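Local atomic coordinates of putative cell adhesion protein (Parabacteroides distasonis, PDB entry 3LIU), a protein that probably serves as a FimA/Mfa1-family fimbrillin, a subunit thought to build pili for cell adhesion in a bacterium of the human microbiome. Residues A90-A93 against P94-T98; T112-L116 against S117-L121; E162-A166 against G167-L171; S371-Y375 against D376-S380. All coordinates share one frame; numbering follows the deposited sequence.

Interaction 1: residues A90-A93 against P94-T98; sequences ANAA and PVIQT
Ala92 is the first residue of A90-A93 to reach the helical turn, and it does so with both its carbonyl and its methyl. The Gln97 side chain folds back from the first turn of the helix: NE2 donates to Ala92 O at 3.0 Å with an N-H...O angle of 168°, and the acceptor lies almost in the amide plane. The geometry follows from a side chain whose CG stands beside its own backbone N (chi1 -65°) and then runs extended, passing Ala92 CB with CG at 3.9 Å. On the same methyl, Ile96 CG2 sits 4.1 Å from Ala92 CB. Next comes Ala93, the N-cap residue; its O accepts from Gln97 N at 2.9 Å, the first i to i+4 bond of the helix, and its CB meets Ile96 CG1 at 4.0 Å. Replacing Gln97 with an alanine would probably leave Ala92 O without this donor and open a gap over the Ala92 methyl. Pro94 opens the helix at N1, where its lack of an N-H costs no helical bond. The helix start touches two strands, with Ala92 and Gln97 against Thr47 of strand 45-52 and Ile96 against Ile114 and Asn115 of strand 113-115.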
loop_
_atom_site.group_PDB
_atom_site.type_symbol
_atom_site.label_atom_id
_atom_site.label_comp_id
_atom_site.label_asym_id
_atom_site.label_seq_id
_atom_site.Cartn_x
_atom_site.Cartn_y
_atom_site.Cartn_z
ATOM N N ALA A 90 -6.421 -12.323 -3.049
ATOM C CA ALA A 90 -7.129 -11.765 -4.213
ATOM C C ALA A 90 -6.178 -11.070 -5.160
ATOM O O ALA A 90 -5.272 -10.337 -4.731
ATOM C CB ALA A 90 -8.235 -10.761 -3.769
ATOM N N ASN A 91 -6.428 -11.275 -6.453
ATOM C CA ASN A 91 -5.836 -10.478 -7.532
ATOM C C ASN A 91 -4.308 -10.660 -7.671
ATOM O O ASN A 91 -3.598 -9.741 -8.025
ATOM C CB ASN A 91 -6.204 -9.001 -7.360
ATOM C CG ASN A 91 -7.720 -8.764 -7.400
ATOM O OD1 ASN A 91 -8.423 -9.432 -8.133
ATOM N ND2 ASN A 91 -8.221 -7.850 -6.558
ATOM N N ALA A 92 -3.807 -11.841 -7.344
ATOM C CA ALA A 92 -2.390 -12.121 -7.529
ATOM C C ALA A 92 -2.017 -12.042 -9.007
ATOM O O ALA A 92 -2.712 -12.609 -9.878
ATOM C CB ALA A 92 -2.019 -13.479 -6.946
ATOM N N ALA A 93 -0.903 -11.378 -9.293
ATOM C CA ALA A 93 -0.393 -11.300 -10.678
ATOM C C ALA A 93 -0.121 -12.733 -11.168
ATOM O O ALA A 93 0.111 -13.626 -10.363
ATOM C CB ALA A 93 0.866 -10.432 -10.767
ATOM N N PRO A 94 -0.239 -12.975 -12.479
ATOM C CA PRO A 94 -0.016 -14.340 -13.008
ATOM C C PRO A 94 1.234 -15.061 -12.512
ATOM O O PRO A 94 1.148 -16.216 -12.111
ATOM C CB PRO A 94 0.039 -14.098 -14.514
ATOM C CG PRO A 94 -1.031 -13.072 -14.697
ATOM C CD PRO A 94 -0.809 -12.098 -13.529
ATOM N N VAL A 95 2.374 -14.385 -12.504
ATOM C CA VAL A 95 3.623 -15.028 -12.053
ATOM C C VAL A 95 3.543 -15.301 -10.542
ATOM O O VAL A 95 4.050 -16.335 -10.063
ATOM C CB VAL A 95 4.880 -14.172 -12.402
ATOM C CG1 VAL A 95 6.146 -14.654 -11.679
ATOM C CG2 VAL A 95 5.143 -14.160 -13.930
ATOM N N ILE A 96 2.890 -14.415 -9.796
ATOM C CA ILE A 96 2.720 -14.631 -8.339
ATOM C C ILE A 96 1.821 -15.870 -8.086
ATOM O O ILE A 96 2.033 -16.618 -7.147
ATOM C CB ILE A 96 2.152 -13.382 -7.621
ATOM C CG1 ILE A 96 3.007 -12.132 -7.890
ATOM C CG2 ILE A 96 1.953 -13.617 -6.065
ATOM C CD1 ILE A 96 4.538 -12.259 -7.502
ATOM N N GLN A 97 0.827 -16.088 -8.935
ATOM C CA GLN A 97 -0.045 -17.252 -8.789
ATOM C C GLN A 97 0.765 -18.551 -8.825
ATOM O O GLN A 97 0.509 -19.450 -8.052
ATOM C CB GLN A 97 -1.126 -17.286 -9.875
ATOM C CG GLN A 97 -2.138 -16.146 -9.833
ATOM C CD GLN A 97 -3.047 -16.151 -11.061
ATOM O OE1 GLN A 97 -3.211 -17.176 -11.709
ATOM N NE2 GLN A 97 -3.588 -14.994 -11.411
ATOM N N THR A 98 1.786 -18.602 -9.680
ATOM C CA THR A 98 2.621 -19.762 -9.800
ATOM C C THR A 98 3.565 -19.889 -8.632
ATOM O O THR A 98 3.758 -20.995 -8.086
ATOM C CB THR A 98 3.414 -19.727 -11.107
ATOM O OG1 THR A 98 2.494 -19.751 -12.191
ATOM C CG2 THR A 98 4.322 -20.955 -11.202
#

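Interaction 2: residues T112-L116 against S117-L121; sequences TTINL and SDETL
The backbone of Asn115 to Glu119 closes as two overlapping 3-10 turns, with Asp118 N donating to Asn115 O at 3.0 Å and Glu119 N to Leu116 O at 2.8 Å. Glu119 then forms the centre of an inverse gamma turn, and the pair of turns takes the chain off the end of strand 113-115. Among the side chains, Glu119 packs on two residues. Bent at chi2 (-69°), it crosses Leu116 at about a right angle, its CG 4.0 Å from Leu116 CD1, and brings OE2 to 3.9 Å from Ile114 CD1. Its buried carboxylate is paid for elsewhere: OE1 makes a salt bridge with Lys123, and OE2 is hydrogen-bonded by the hydroxyls of Thr126 and Tyr285. Asp118 works through solvent, for one water accepts from Asn115 N at 3.1 Å and donates to Asp118 OD2 at 3.2 Å, tying the carboxylate back to the strand. A second water bridges the turn's own carbonyls, donating to Leu116 O at 2.9 Å and to Glu119 O at 2.7 Å.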
loop_
_atom_site.group_PDB
_atom_site.type_symbol
_atom_site.label_atom_id
_atom_site.label_comp_id
_atom_site.label_asym_id
_atom_site.label_seq_id
_atom_site.Cartn_x
_atom_site.Cartn_y
_atom_site.Cartn_z
ATOM N N THR A 112 5.638 -14.869 0.198
ATOM C CA THR A 112 5.803 -14.620 -1.212
ATOM C C THR A 112 5.869 -13.117 -1.538
ATOM O O THR A 112 5.069 -12.337 -1.053
ATOM C CB THR A 112 4.682 -15.273 -2.046
ATOM O OG1 THR A 112 4.701 -16.670 -1.819
ATOM C CG2 THR A 112 4.902 -15.039 -3.514
ATOM N N THR A 113 6.866 -12.719 -2.324
ATOM C CA THR A 113 7.095 -11.306 -2.592
ATOM C C THR A 113 6.182 -10.829 -3.723
ATOM O O THR A 113 6.183 -11.419 -4.794
ATOM C CB THR A 113 8.550 -11.030 -2.947
ATOM O OG1 THR A 113 9.364 -11.361 -1.809
ATOM C CG2 THR A 113 8.733 -9.523 -3.291
ATOM N N ILE A 114 5.419 -9.760 -3.497
ATOM C CA ILE A 114 4.633 -9.147 -4.602
ATOM C C ILE A 114 5.339 -7.837 -5.037
ATOM O O ILE A 114 6.141 -7.276 -4.263
ATOM C CB ILE A 114 3.113 -8.925 -4.219
ATOM C CG1 ILE A 114 2.992 -8.110 -2.930
ATOM C CG2 ILE A 114 2.371 -10.305 -4.244
ATOM C CD1 ILE A 114 1.494 -7.766 -2.388
ATOM N N ASN A 115 5.050 -7.372 -6.258
ATOM C CA ASN A 115 5.749 -6.247 -6.888
ATOM C C ASN A 115 4.793 -5.108 -7.204
ATOM O O ASN A 115 3.713 -5.312 -7.764
ATOM C CB ASN A 115 6.447 -6.705 -8.153
ATOM C CG ASN A 115 7.381 -7.849 -7.895
ATOM O OD1 ASN A 115 8.449 -7.672 -7.274
ATOM N ND2 ASN A 115 6.979 -9.046 -8.328
ATOM N N LEU A 116 5.189 -3.915 -6.798
ATOM C CA LEU A 116 4.300 -2.736 -6.791
ATOM C C LEU A 116 3.835 -2.370 -8.178
ATOM O O LEU A 116 2.699 -1.984 -8.347
ATOM C CB LEU A 116 4.977 -1.532 -6.106
ATOM C CG LEU A 116 4.080 -0.296 -5.928
ATOM C CD1 LEU A 116 2.785 -0.638 -5.115
ATOM C CD2 LEU A 116 4.840 0.874 -5.198
ATOM N N SER A 117 4.696 -2.567 -9.175
ATOM C CA SER A 117 4.370 -2.230 -10.526
ATOM C C SER A 117 3.204 -3.059 -11.095
ATOM O O SER A 117 2.636 -2.648 -12.115
ATOM C CB SER A 117 5.637 -2.344 -11.435
ATOM O OG SER A 117 6.083 -3.690 -11.466
ATOM N N ASP A 118 2.855 -4.197 -10.463
ATOM C CA ASP A 118 1.645 -4.917 -10.797
ATOM C C ASP A 118 0.378 -4.327 -10.215
ATOM O O ASP A 118 -0.694 -4.772 -10.613
ATOM C CB ASP A 118 1.670 -6.370 -10.316
ATOM C CG ASP A 118 2.741 -7.209 -11.004
ATOM O OD1 ASP A 118 3.044 -6.926 -12.150
ATOM O OD2 ASP A 118 3.252 -8.141 -10.389
ATOM N N GLU A 119 0.459 -3.377 -9.279
ATOM C CA GLU A 119 -0.775 -2.935 -8.563
ATOM C C GLU A 119 -1.565 -1.850 -9.302
ATOM O O GLU A 119 -1.453 -0.671 -9.005
ATOM C CB GLU A 119 -0.454 -2.488 -7.138
ATOM C CG GLU A 119 0.293 -3.526 -6.315
ATOM C CD GLU A 119 -0.553 -4.758 -5.950
ATOM O OE1 GLU A 119 -1.775 -4.835 -6.278
ATOM O OE2 GLU A 119 0.035 -5.682 -5.359
ATOM N N THR A 120 -2.359 -2.283 -10.261
ATOM C CA THR A 120 -3.271 -1.418 -11.017
ATOM C C THR A 120 -4.730 -1.799 -10.783
ATOM O O THR A 120 -5.050 -2.923 -10.374
ATOM C CB THR A 120 -3.003 -1.550 -12.514
ATOM O OG1 THR A 120 -3.296 -2.898 -12.897
ATOM C CG2 THR A 120 -1.507 -1.225 -12.832
ATOM N N LEU A 121 -5.626 -0.861 -11.059
ATOM C CA LEU A 121 -7.032 -1.146 -10.962
ATOM C C LEU A 121 -7.384 -2.165 -12.030
ATOM O O LEU A 121 -8.244 -2.954 -11.828
ATOM C CB LEU A 121 -7.890 0.121 -11.035
ATOM C CG LEU A 121 -7.663 1.153 -9.944
ATOM C CD1 LEU A 121 -8.659 2.304 -10.104
ATOM C CD2 LEU A 121 -7.749 0.504 -8.544
HETATM O O HOH W 1 2.201 -7.933 -7.322
HETATM O O HOH W 2 1.085 0.372 -8.911
#

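Interaction 3: residues E162-A166 against G167-L171; sequences EVYGA and GPVPL
Tyr164 lays the edge of its ring against the carbonyl of Gly167, and this approach is the close-packed part of the contact. Gly167 O lies in the ring plane, 3.4 Å from Tyr164 CE2, so the carbonyl meets the aromatic edge and not the face. With CG anti to the backbone N (chi1 164°), the ring reaches along the following segment, where the contacts are looser: Val169 CG2 approaches CE2 of Tyr164 obliquely at 4.3 Å, and Pro170 CD comes within 4.2 Å of Tyr164 OH. The backbone on which the ring stands is held by the buried Glu162 carboxylate, which turns back over the bend; its OE2 receives Gly165 N at 2.8 Å on the anti side, with a weaker bond from Tyr164 N. The same carboxylate also accepts from the backbone N-H groups of Gly145 and Tyr146. Gly165 and Gly167 carry the positive phi values of the bend, 82° and 78°.

The other side is loose and wet. One water lies 2.5 Å from Tyr164 OH and 2.8 Å from Ala166 O, and another is 2.6 Å from Pro168 O and 3.3 Å from Ala166 O; with more acceptors in reach than protons, not all of these bonds need be made at once. Ala166 is exposed, and solvent rather than side chains joins its carbonyl to Pro168.

The loop links strand 158-162 to strand 172-185. Tyr164 rests on Leu132 of strand 127-136 and Ile144 of strand 141-144, while Val169 pairs by backbone with Ala22 and Lys24 of strand 16-24.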
loop_
_atom_site.group_PDB
_atom_site.type_symbol
_atom_site.label_atom_id
_atom_site.label_comp_id
_atom_site.label_asym_id
_atom_site.label_seq_id
_atom_site.Cartn_x
_atom_site.Cartn_y
_atom_site.Cartn_z
ATOM N N GLU A 162 -20.191 -26.197 6.910
ATOM C CA GLU A 162 -19.430 -24.974 7.148
ATOM C C GLU A 162 -18.421 -25.266 8.279
ATOM O O GLU A 162 -18.783 -25.724 9.374
ATOM C CB GLU A 162 -20.366 -23.828 7.521
ATOM C CG GLU A 162 -19.646 -22.541 7.955
ATOM C CD GLU A 162 -18.887 -21.897 6.834
ATOM O OE1 GLU A 162 -19.389 -21.910 5.682
ATOM O OE2 GLU A 162 -17.791 -21.351 7.104
ATOM N N VAL A 163 -17.152 -25.028 7.990
ATOM C CA VAL A 163 -16.078 -25.417 8.885
ATOM C C VAL A 163 -15.345 -24.225 9.489
ATOM O O VAL A 163 -14.516 -24.394 10.360
ATOM C CB VAL A 163 -15.076 -26.376 8.191
ATOM C CG1 VAL A 163 -15.782 -27.641 7.722
ATOM C CG2 VAL A 163 -14.324 -25.694 7.047
ATOM N N TYR A 164 -15.686 -23.018 9.062
ATOM C CA TYR A 164 -15.085 -21.784 9.578
ATOM C C TYR A 164 -16.119 -21.017 10.396
ATOM O O TYR A 164 -15.866 -20.685 11.555
ATOM C CB TYR A 164 -14.578 -20.930 8.417
ATOM C CG TYR A 164 -14.277 -19.469 8.709
ATOM C CD1 TYR A 164 -13.169 -19.098 9.476
ATOM C CD2 TYR A 164 -15.041 -18.469 8.150
ATOM C CE1 TYR A 164 -12.864 -17.745 9.732
ATOM C CE2 TYR A 164 -14.732 -17.102 8.375
ATOM C CZ TYR A 164 -13.641 -16.761 9.163
ATOM O OH TYR A 164 -13.343 -15.432 9.412
ATOM N N GLY A 165 -17.270 -20.710 9.813
ATOM C CA GLY A 165 -18.418 -20.276 10.636
ATOM C C GLY A 165 -18.530 -18.821 11.097
ATOM O O GLY A 165 -19.356 -18.512 11.965
ATOM N N ALA A 166 -17.779 -17.900 10.505
ATOM C CA ALA A 166 -17.883 -16.500 10.905
ATOM C C ALA A 166 -18.221 -15.573 9.743
ATOM O O ALA A 166 -17.727 -14.458 9.658
ATOM C CB ALA A 166 -16.587 -16.043 11.624
ATOM N N GLY A 167 -19.097 -16.010 8.856
ATOM C CA GLY A 167 -19.482 -15.188 7.728
ATOM C C GLY A 167 -18.420 -15.212 6.640
ATOM O O GLY A 167 -17.420 -15.887 6.768
ATOM N N PRO A 168 -18.652 -14.482 5.545
ATOM C CA PRO A 168 -17.683 -14.481 4.447
ATOM C C PRO A 168 -16.274 -14.004 4.876
ATOM O O PRO A 168 -16.141 -13.179 5.781
ATOM C CB PRO A 168 -18.323 -13.567 3.389
ATOM C CG PRO A 168 -19.471 -12.906 4.027
ATOM C CD PRO A 168 -19.861 -13.691 5.245
ATOM N N VAL A 169 -15.239 -14.567 4.259
ATOM C CA VAL A 169 -13.860 -14.273 4.683
ATOM C C VAL A 169 -13.478 -12.855 4.284
ATOM O O VAL A 169 -13.561 -12.506 3.107
ATOM C CB VAL A 169 -12.843 -15.240 4.099
ATOM C CG1 VAL A 169 -11.435 -14.997 4.738
ATOM C CG2 VAL A 169 -13.345 -16.663 4.317
ATOM N N PRO A 170 -13.116 -12.011 5.274
ATOM C CA PRO A 170 -12.670 -10.647 4.932
ATOM C C PRO A 170 -11.288 -10.653 4.313
ATOM O O PRO A 170 -10.460 -11.518 4.632
ATOM C CB PRO A 170 -12.656 -9.891 6.284
ATOM C CG PRO A 170 -12.798 -10.882 7.329
ATOM C CD PRO A 170 -13.060 -12.266 6.721
ATOM N N LEU A 171 -11.077 -9.736 3.381
ATOM C CA LEU A 171 -9.778 -9.535 2.741
ATOM C C LEU A 171 -9.309 -8.142 3.079
ATOM O O LEU A 171 -10.127 -7.244 3.186
ATOM C CB LEU A 171 -9.862 -9.728 1.229
ATOM C CG LEU A 171 -10.385 -11.062 0.693
ATOM C CD1 LEU A 171 -10.383 -11.034 -0.859
ATOM C CD2 LEU A 171 -9.639 -12.269 1.283
HETATM O O HOH W 3 -15.061 -13.701 9.069
HETATM O O HOH W 4 -17.680 -11.954 7.550
#

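Interaction 4: residues S371-Y375 against D376-S380; sequences SEIPY and DPMIS
Ser371 OG and the carbonyls of Ile373 and Asp376 form the polar centre of this turn. A chi1 of 175° swings Ser371 OG away from its own nitrogen and places it 2.9 Å from Asp376 O and equally 2.9 Å from Ile373 O. It has one proton for two acceptors, so which carbonyl receives it is not settled. The two oxygens stand only 3.3 Å apart, Ile373 O to Asp376 O, and the hydroxyl near both may ease their proximity.

The apolar contacts are made by Met378, modelled as selenomethionine, and by Ile373. The extended Met378 chain crosses Ile373 at about a right angle, its CE 4.1 Å from Ile373 CG1, and the same methyl lies 4.1 Å from Glu372 CB. Asp376 and Ile373 instead run side by side, pointing the same way, with Ile373 CD1 4.1 Å from Asp376 CB.

The carboxylate of Asp376 lies beside Tyr375 O, and its OD1 is hydrogen-bonded to Ser255 OG. With an alanine in place of Asp376, the CB beside Ile373 stays, but the Ser255 hydroxyl would probably lose its acceptor and the turn its tie to the neighbouring loop.

In the flat-group contact, Pro374 CG stands 3.9 Å over the centre of the Tyr375 ring. The turn belongs to the long connection between the antiparallel partners 358-366 and 383-391; Pro374 and Tyr375 pack on Phe204 of strand 193-213, and Ser371 pairs by backbone with Tyr332 of strand 326-336.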
loop_
_atom_site.group_PDB
_atom_site.type_symbol
_atom_site.label_atom_id
_atom_site.label_comp_id
_atom_site.label_asym_id
_atom_site.label_seq_id
_atom_site.Cartn_x
_atom_site.Cartn_y
_atom_site.Cartn_z
ATOM N N SER A 371 12.598 24.578 -1.871
ATOM C CA SER A 371 13.947 24.315 -2.350
ATOM C C SER A 371 13.913 24.176 -3.837
ATOM O O SER A 371 12.958 23.628 -4.391
ATOM C CB SER A 371 14.498 23.015 -1.752
ATOM O OG SER A 371 15.769 22.684 -2.307
ATOM N N GLU A 372 15.002 24.581 -4.482
ATOM C CA GLU A 372 15.128 24.386 -5.918
ATOM C C GLU A 372 15.390 22.906 -6.224
ATOM O O GLU A 372 15.230 22.500 -7.358
ATOM C CB GLU A 372 16.165 25.351 -6.555
ATOM C CG GLU A 372 15.720 26.807 -6.400
ATOM C CD GLU A 372 16.603 27.867 -7.114
ATOM O OE1 GLU A 372 17.809 27.598 -7.312
ATOM O OE2 GLU A 372 16.078 28.982 -7.450
ATOM N N ILE A 373 15.709 22.099 -5.205
ATOM C CA ILE A 373 16.028 20.695 -5.416
ATOM C C ILE A 373 15.141 19.809 -4.495
ATOM O O ILE A 373 14.667 20.263 -3.425
ATOM C CB ILE A 373 17.555 20.441 -5.311
ATOM C CG1 ILE A 373 18.074 20.667 -3.875
ATOM C CG2 ILE A 373 18.366 21.411 -6.313
ATOM C CD1 ILE A 373 19.571 20.368 -3.709
ATOM N N PRO A 374 14.837 18.581 -4.947
ATOM C CA PRO A 374 13.825 17.805 -4.256
ATOM C C PRO A 374 14.250 17.159 -2.962
ATOM O O PRO A 374 13.422 16.992 -2.073
ATOM C CB PRO A 374 13.441 16.734 -5.289
ATOM C CG PRO A 374 14.682 16.602 -6.174
ATOM C CD PRO A 374 15.152 18.013 -6.277
ATOM N N TYR A 375 15.512 16.789 -2.815
ATOM C CA TYR A 375 15.883 15.916 -1.700
ATOM C C TYR A 375 16.758 16.572 -0.658
ATOM O O TYR A 375 17.366 15.894 0.161
ATOM C CB TYR A 375 16.561 14.679 -2.251
ATOM C CG TYR A 375 15.703 13.914 -3.244
ATOM C CD1 TYR A 375 14.342 13.721 -3.020
ATOM C CD2 TYR A 375 16.249 13.388 -4.400
ATOM C CE1 TYR A 375 13.557 13.003 -3.895
ATOM C CE2 TYR A 375 15.467 12.669 -5.298
ATOM C CZ TYR A 375 14.124 12.464 -5.031
ATOM O OH TYR A 375 13.341 11.741 -5.889
ATOM N N ASP A 376 16.830 17.890 -0.693
ATOM C CA ASP A 376 17.422 18.683 0.415
ATOM C C ASP A 376 16.655 19.991 0.550
ATOM O O ASP A 376 16.122 20.495 -0.439
ATOM C CB ASP A 376 18.883 19.032 0.142
ATOM C CG ASP A 376 19.825 17.893 0.456
ATOM O OD1 ASP A 376 19.876 17.421 1.606
ATOM O OD2 ASP A 376 20.508 17.446 -0.467
ATOM N N PRO A 377 16.578 20.552 1.771
ATOM C CA PRO A 377 15.915 21.850 1.926
ATOM C C PRO A 377 16.923 22.970 1.672
ATOM O O PRO A 377 18.116 22.717 1.650
ATOM C CB PRO A 377 15.506 21.845 3.405
ATOM C CG PRO A 377 16.634 21.085 4.056
ATOM C CD PRO A 377 16.906 19.962 3.078
HETATM N N MSE A 378 16.421 24.190 1.483
HETATM C CA MSE A 378 17.227 25.402 1.428
HETATM C C MSE A 378 16.741 26.301 2.553
HETATM O O MSE A 378 15.628 26.815 2.482
HETATM C CB MSE A 378 17.075 26.099 0.076
HETATM C CG MSE A 378 17.989 25.515 -0.976
HETATM SE SE MSE A 378 17.925 26.322 -2.741
HETATM C CE MSE A 378 18.782 24.701 -3.475
ATOM N N ILE A 379 17.568 26.400 3.599
ATOM C CA ILE A 379 17.381 27.243 4.780
ATOM C C ILE A 379 16.270 26.766 5.701
ATOM O O ILE A 379 16.515 26.589 6.864
ATOM C CB ILE A 379 17.180 28.750 4.431
ATOM C CG1 ILE A 379 18.274 29.228 3.471
ATOM C CG2 ILE A 379 17.218 29.589 5.704
ATOM C CD1 ILE A 379 17.811 30.295 2.495
ATOM N N SER A 380 15.064 26.542 5.185
ATOM C CA SER A 380 13.927 26.033 5.982
ATOM C C SER A 380 12.997 25.278 5.063
ATOM O O SER A 380 12.861 25.637 3.874
ATOM C CB SER A 380 13.105 27.171 6.585
ATOM O OG SER A 380 13.899 28.297 6.897
#

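Overall arrangement
Interactions 1 and 2 form one partly buried unit, their centres about 9 Å apart: Ile96 of the helix start packs on strand 113-115, and Ala93 CB lies 3.3 Å from Asp118 OD2. Interaction 3, a surface contact, meets interaction 1 where Leu171 CD1 touches Ala90 CB at 3.6 Å. Interaction 4, partly buried, stands apart, on the other side of the chain's centre from interactions 1 and 3, about 51 Å between centres from interaction 3. The chemistry follows place. Backbone turn bonds run through the first two, with a glutamine amide in one and two waters in the other; water bridges and glycine torsions mark interaction 3, a contested serine proton and apolar side chains interaction 4.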